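Long-range contacts in nicastrin (Dictyostelium purpureum, PDB 4R12), which probably serves as an essential subunit of gamma-secretase, the complex that cleaves membrane proteins such as Notch receptors and amyloid-beta precursor protein within the membrane: residues 47-52 against 69-74; 95-100 against 152-157. All blocks are in the same frame, centred on the assembly; numbering follows the deposited sequence.

Interaction 1: 47-52 against 69-74; sequences LYLIDD and IVVLDT
Leu49 holds CG anti to its backbone N (chi1 172°), and a second torsion of 67° then swings CD1 over to the neighbouring strand, 3.9 Å from Val71 CG1. The two strands form a parallel beta pair, 43-50 beside 67-72, from a beta-alpha-beta unit of the nicastrin small lobe whose connection carries helix 53-57. Their short paired segments are twisted by 31° against each other.

Within 47-52, Tyr48 and Ile50 each reach across with both N and O. Tyr48 N donates to Ile69 O, and Tyr48 O takes the Val71 N-H in a bond of 2.7 Å. Two residues further on, Ile50 N reaches Val71 O at 2.8 Å. Ile50 O then receives Asp73 N at 3.0 Å, the last of the four bonds.

Leu47, Leu49, Ile69 and Val71 share one face of the sheet, the one covered by helix 148-160. There Leu47 CD2 touches two branched neighbours, Ile69 CG2 and, at 3.9 Å, Val71 CG2, so that Val71 has a leucine methyl against each of its own methyls. On the reverse face Ile50 packs its CB against Leu72 CD2, while its CD1 reaches back to Val70 CG1. The Tyr48 ring on this side meets Tyr62, and its hydroxyl is bonded to Ser55 O.

Asp51 and Asp73, the next pair in register, meet through their aliphatic parts. The carboxylates diverge, Asp51 to a salt bridge with Arg162 and Asp73 to one with Arg155, leaving Asp51 CB and Asp73 CB 4.0 Å apart.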
loop_
_atom_site.group_PDB
_atom_site.type_symbol
_atom_site.label_atom_id
_atom_site.label_comp_id
_atom_site.label_asym_id
_atom_site.label_seq_id
_atom_site.Cartn_x
_atom_site.Cartn_y
_atom_site.Cartn_z
ATOM N N LEU A 47 -14.762 30.629 2.242
ATOM C CA LEU A 47 -13.630 30.136 1.461
ATOM C C LEU A 47 -12.586 31.233 1.273
ATOM O O LEU A 47 -12.909 32.340 0.845
ATOM C CB LEU A 47 -14.096 29.614 0.102
ATOM C CG LEU A 47 -15.005 28.383 0.095
ATOM C CD1 LEU A 47 -15.393 28.027 -1.320
ATOM C CD2 LEU A 47 -14.325 27.208 0.779
ATOM N N TYR A 48 -11.340 30.931 1.620
ATOM C CA TYR A 48 -10.236 31.862 1.405
ATOM C C TYR A 48 -9.108 31.142 0.673
ATOM O O TYR A 48 -8.585 30.148 1.171
ATOM C CB TYR A 48 -9.723 32.434 2.728
ATOM C CG TYR A 48 -8.526 33.353 2.568
ATOM C CD1 TYR A 48 -7.231 32.844 2.508
ATOM C CD2 TYR A 48 -8.691 34.730 2.470
ATOM C CE1 TYR A 48 -6.139 33.676 2.357
ATOM C CE2 TYR A 48 -7.602 35.572 2.320
ATOM C CZ TYR A 48 -6.330 35.040 2.262
ATOM O OH TYR A 48 -5.247 35.873 2.112
ATOM N N LEU A 49 -8.727 31.659 -0.495
ATOM C CA LEU A 49 -7.748 30.993 -1.361
ATOM C C LEU A 49 -6.314 31.462 -1.151
ATOM O O LEU A 49 -6.014 32.651 -1.240
ATOM C CB LEU A 49 -8.127 31.195 -2.829
ATOM C CG LEU A 49 -7.109 30.712 -3.867
ATOM C CD1 LEU A 49 -6.990 29.191 -3.849
ATOM C CD2 LEU A 49 -7.496 31.210 -5.242
ATOM N N ILE A 50 -5.428 30.516 -0.866
ATOM C CA ILE A 50 -4.002 30.781 -0.884
ATOM C C ILE A 50 -3.397 30.098 -2.108
ATOM O O ILE A 50 -3.368 28.873 -2.179
ATOM C CB ILE A 50 -3.309 30.282 0.388
ATOM C CG1 ILE A 50 -3.807 31.063 1.611
ATOM C CG2 ILE A 50 -1.800 30.416 0.262
ATOM C CD1 ILE A 50 -3.085 30.696 2.886
ATOM N N ASP A 51 -2.938 30.895 -3.072
ATOM C CA ASP A 51 -2.367 30.364 -4.316
ATOM C C ASP A 51 -1.089 31.106 -4.719
ATOM O O ASP A 51 -0.502 30.838 -5.766
ATOM C CB ASP A 51 -3.400 30.426 -5.452
ATOM C CG ASP A 51 -3.766 31.853 -5.849
ATOM O OD1 ASP A 51 -3.395 32.807 -5.130
ATOM O OD2 ASP A 51 -4.444 32.021 -6.885
ATOM N N ASP A 52 -0.670 32.044 -3.879
ATOM C CA ASP A 52 0.593 32.754 -4.070
ATOM C C ASP A 52 1.062 33.365 -2.753
ATOM O O ASP A 52 0.322 33.366 -1.767
ATOM C CB ASP A 52 0.473 33.838 -5.151
ATOM C CG ASP A 52 -0.721 34.763 -4.945
ATOM O OD1 ASP A 52 -1.058 35.087 -3.789
ATOM O OD2 ASP A 52 -1.324 35.179 -5.959
ATOM N N ILE A 69 -12.616 28.588 5.886
ATOM C CA ILE A 69 -12.115 27.392 5.203
ATOM C C ILE A 69 -11.042 27.796 4.192
ATOM O O ILE A 69 -11.345 28.390 3.156
ATOM C CB ILE A 69 -13.222 26.625 4.452
ATOM C CG1 ILE A 69 -14.363 26.238 5.397
ATOM C CG2 ILE A 69 -12.637 25.382 3.749
ATOM C CD1 ILE A 69 -13.911 25.406 6.571
ATOM N N VAL A 70 -9.790 27.479 4.500
ATOM C CA VAL A 70 -8.679 27.811 3.615
ATOM C C VAL A 70 -8.606 26.850 2.436
ATOM O O VAL A 70 -8.597 25.627 2.607
ATOM C CB VAL A 70 -7.335 27.793 4.366
ATOM C CG1 VAL A 70 -6.179 28.095 3.414
ATOM C CG2 VAL A 70 -7.353 28.792 5.513
ATOM N N VAL A 71 -8.562 27.412 1.233
ATOM C CA VAL A 71 -8.371 26.637 0.012
ATOM C C VAL A 71 -6.918 26.776 -0.417
ATOM O O VAL A 71 -6.441 27.888 -0.634
ATOM C CB VAL A 71 -9.298 27.113 -1.117
ATOM C CG1 VAL A 71 -9.109 26.255 -2.354
ATOM C CG2 VAL A 71 -10.750 27.081 -0.654
ATOM N N LEU A 72 -6.214 25.656 -0.522
ATOM C CA LEU A 72 -4.786 25.686 -0.814
ATOM C C LEU A 72 -4.445 25.167 -2.201
ATOM O O LEU A 72 -4.773 24.034 -2.541
ATOM C CB LEU A 72 -4.010 24.855 0.215
ATOM C CG LEU A 72 -3.913 25.364 1.651
ATOM C CD1 LEU A 72 -3.241 24.317 2.526
ATOM C CD2 LEU A 72 -3.135 26.659 1.680
ATOM N N ASP A 73 -3.773 25.996 -2.993
ATOM C CA ASP A 73 -3.015 25.481 -4.121
ATOM C C ASP A 73 -2.004 24.532 -3.506
ATOM O O ASP A 73 -1.451 24.821 -2.437
ATOM C CB ASP A 73 -2.315 26.595 -4.896
ATOM C CG ASP A 73 -1.515 26.070 -6.081
ATOM O OD1 ASP A 73 -0.375 25.590 -5.871
ATOM O OD2 ASP A 73 -2.028 26.145 -7.215
ATOM N N THR A 74 -1.757 23.402 -4.149
ATOM C CA THR A 74 -0.994 22.368 -3.472
ATOM C C THR A 74 0.459 22.770 -3.195
ATOM O O THR A 74 1.100 22.187 -2.320
ATOM C CB THR A 74 -1.019 21.046 -4.256
ATOM O OG1 THR A 74 -0.437 20.014 -3.450
ATOM C CG2 THR A 74 -0.273 21.170 -5.576
#

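Interaction 2: 95-100 against 152-157; sequences IVLTDT and VAIRNV. With NAG (2-acetamido-2-deoxy-beta-D-glucopyranose), chain D.
A two-pronged salt bridge from Arg155 to Asp99 ties helix 148-160 to the loop that leaves strand 90-96, with an apolar patch beneath it. The grip is side-on: Arg155 uses NE and NH2, one for each carboxylate oxygen. NH2 gives the straighter bond, 2.9 Å to Asp99 OD1 with 172° at the hydrogen, and this oxygen lies in the guanidinium plane. NE meets the syn lone pair of Asp99 OD2, also at 2.9 Å. The two flat groups are not coplanar but turned 44° apart.

The arginine chain runs extended from the helix and bends at its third torsion (-64°), which sets NE beside the carboxylate. Leu97 supplies the floor: its CD1 lies over one guanidinium face, offset toward the rim and 3.7 Å from Arg155 CZ. The other Leu97 methyl, CD2, reaches Ile154 CG2 more loosely, at 4.3 Å. Asp99 CB also rests 3.8 Å from Val152 CG2, about one helical turn before Arg155.

NH2 also forms a salt bridge with Asp73, so one cation serves two carboxylates. An alanine in place of Arg155 would probably leave Asp99 and Asp73 near each other without their shared positive partner, and Leu97 CD1 without the flat group above it.

Asp99 O, meanwhile, accepts a 3.0 Å hydrogen bond from N2 of the NAG. Asn148, where the helix begins, is a glycosylation site and borders this same sugar: helix and strand-end loop pack here as in an alpha/beta layer, beside an N-glycan.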
loop_
_atom_site.group_PDB
_atom_site.type_symbol
_atom_site.label_atom_id
_atom_site.label_comp_id
_atom_site.label_asym_id
_atom_site.label_seq_id
_atom_site.Cartn_x
_atom_site.Cartn_y
_atom_site.Cartn_z
ATOM N N ILE A 95 -9.202 22.894 2.323
ATOM C CA ILE A 95 -9.433 22.148 1.094
ATOM C C ILE A 95 -8.177 22.225 0.247
ATOM O O ILE A 95 -7.677 23.318 -0.038
ATOM C CB ILE A 95 -10.621 22.697 0.297
ATOM C CG1 ILE A 95 -11.894 22.630 1.139
ATOM C CG2 ILE A 95 -10.785 21.934 -1.010
ATOM C CD1 ILE A 95 -13.105 23.279 0.480
ATOM N N VAL A 96 -7.660 21.065 -0.136
ATOM C CA VAL A 96 -6.455 21.014 -0.955
ATOM C C VAL A 96 -6.835 20.721 -2.401
ATOM O O VAL A 96 -7.504 19.725 -2.704
ATOM C CB VAL A 96 -5.446 19.959 -0.436
ATOM C CG1 VAL A 96 -4.229 19.861 -1.376
ATOM C CG2 VAL A 96 -5.013 20.303 1.004
ATOM N N LEU A 97 -6.403 21.607 -3.291
ATOM C CA LEU A 97 -6.720 21.509 -4.706
ATOM C C LEU A 97 -5.772 20.534 -5.402
ATOM O O LEU A 97 -4.579 20.490 -5.097
ATOM C CB LEU A 97 -6.631 22.897 -5.356
ATOM C CG LEU A 97 -7.470 24.011 -4.707
ATOM C CD1 LEU A 97 -7.045 25.362 -5.258
ATOM C CD2 LEU A 97 -8.958 23.787 -4.933
ATOM N N THR A 98 -6.304 19.753 -6.330
ATOM C CA THR A 98 -5.472 18.822 -7.084
ATOM C C THR A 98 -5.539 19.077 -8.587
ATOM O O THR A 98 -5.203 18.181 -9.361
ATOM C CB THR A 98 -5.882 17.359 -6.828
ATOM O OG1 THR A 98 -7.194 17.134 -7.370
ATOM C CG2 THR A 98 -5.899 17.058 -5.331
ATOM N N ASP A 99 -5.974 20.275 -8.999
ATOM C CA ASP A 99 -6.006 20.606 -10.430
ATOM C C ASP A 99 -4.610 20.978 -10.942
ATOM O O ASP A 99 -4.359 20.972 -12.147
ATOM C CB ASP A 99 -7.010 21.732 -10.734
ATOM C CG ASP A 99 -6.814 22.970 -9.866
ATOM O OD1 ASP A 99 -6.319 22.856 -8.718
ATOM O OD2 ASP A 99 -7.181 24.074 -10.337
ATOM N N THR A 100 -3.711 21.294 -10.014
ATOM C CA THR A 100 -2.285 21.432 -10.306
ATOM C C THR A 100 -1.484 20.522 -9.371
ATOM O O THR A 100 -1.989 20.099 -8.330
ATOM C CB THR A 100 -1.792 22.869 -10.128
ATOM O OG1 THR A 100 -1.953 23.259 -8.758
ATOM C CG2 THR A 100 -2.554 23.837 -11.038
ATOM N N VAL A 152 -10.949 22.804 -9.929
ATOM C CA VAL A 152 -11.080 23.921 -10.862
ATOM C C VAL A 152 -12.216 24.846 -10.426
ATOM O O VAL A 152 -12.052 26.067 -10.352
ATOM C CB VAL A 152 -11.325 23.423 -12.309
ATOM C CG1 VAL A 152 -11.678 24.593 -13.240
ATOM C CG2 VAL A 152 -10.108 22.661 -12.820
ATOM N N ALA A 153 -13.356 24.252 -10.097
ATOM C CA ALA A 153 -14.533 25.030 -9.745
ATOM C C ALA A 153 -14.345 25.737 -8.396
ATOM O O ALA A 153 -14.677 26.906 -8.251
ATOM C CB ALA A 153 -15.763 24.137 -9.729
ATOM N N ILE A 154 -13.771 25.035 -7.424
ATOM C CA ILE A 154 -13.558 25.601 -6.096
ATOM C C ILE A 154 -12.450 26.661 -6.085
ATOM O O ILE A 154 -12.500 27.618 -5.308
ATOM C CB ILE A 154 -13.233 24.483 -5.077
ATOM C CG1 ILE A 154 -14.448 23.569 -4.925
ATOM C CG2 ILE A 154 -12.850 25.064 -3.717
ATOM C CD1 ILE A 154 -15.672 24.301 -4.470
ATOM N N ARG A 155 -11.448 26.490 -6.941
ATOM C CA ARG A 155 -10.422 27.519 -7.109
ATOM C C ARG A 155 -11.064 28.792 -7.654
ATOM O O ARG A 155 -10.705 29.900 -7.237
ATOM C CB ARG A 155 -9.300 27.057 -8.049
ATOM C CG ARG A 155 -8.142 28.059 -8.156
ATOM C CD ARG A 155 -7.080 27.657 -9.195
ATOM N NE ARG A 155 -6.379 26.413 -8.868
ATOM C CZ ARG A 155 -5.161 26.347 -8.340
ATOM N NH1 ARG A 155 -4.485 27.457 -8.063
ATOM N NH2 ARG A 155 -4.612 25.163 -8.089
ATOM N N ASN A 156 -12.018 28.627 -8.538
ATOM C CA ASN A 156 -12.741 29.727 -9.116
ATOM C C ASN A 156 -13.510 30.533 -8.072
ATOM O O ASN A 156 -13.254 31.691 -7.879
ATOM C CB ASN A 156 -13.675 29.200 -10.188
ATOM C CG ASN A 156 -14.355 30.297 -10.963
ATOM O OD1 ASN A 156 -13.777 31.312 -11.244
ATOM N ND2 ASN A 156 -15.575 30.077 -11.312
ATOM N N VAL A 157 -14.432 29.906 -7.378
ATOM C CA VAL A 157 -15.237 30.612 -6.392
ATOM C C VAL A 157 -14.474 31.149 -5.204
ATOM O O VAL A 157 -14.762 32.207 -4.709
ATOM C CB VAL A 157 -16.384 29.763 -5.896
ATOM C CG1 VAL A 157 -17.254 29.345 -7.052
ATOM C CG2 VAL A 157 -15.852 28.567 -5.167
HETATM C C1 NAG D . -6.180 18.273 -14.645
HETATM C C2 NAG D . -4.700 18.041 -14.806
HETATM C C3 NAG D . -4.156 18.885 -15.931
HETATM C C4 NAG D . -4.999 18.766 -17.194
HETATM C C5 NAG D . -6.468 18.979 -16.830
HETATM C C6 NAG D . -7.432 18.801 -17.966
HETATM C C7 NAG D . -3.440 17.484 -12.863
HETATM C C8 NAG D . -2.632 18.003 -11.736
HETATM N N2 NAG D . -4.027 18.389 -13.601
HETATM O O3 NAG D . -2.825 18.467 -16.150
HETATM O O4 NAG D . -4.535 19.749 -18.117
HETATM O O5 NAG D . -6.795 17.995 -15.885
HETATM O O6 NAG D . -7.338 17.474 -18.447
HETATM O O7 NAG D . -3.556 16.310 -13.082
#

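In the fold
Interaction 1 lies within the sheet and interaction 2 joins the end of the next strand to the helix covering one face, their centres about 8 Å apart. Strand 67-72 stands between strands 43-50 and 90-96, and Ile95 continues the pairing with probable hydrogen bonds, Leu72 N to Ile95 O and Ile95 N to Val70 O, both 2.8 Å. Apolar packing follows the same path, with Val71 CG1 3.6 Å from Leu97 CD2 beneath helix 148-160. Arg155 links the two polar ends, since it pairs with Asp73 of interaction 1 as well as Asp99. Sugars lie near both contacts: one NAG hydrogen-bonded at the loop of interaction 2, and another about 7 Å from the Asp73 side chain.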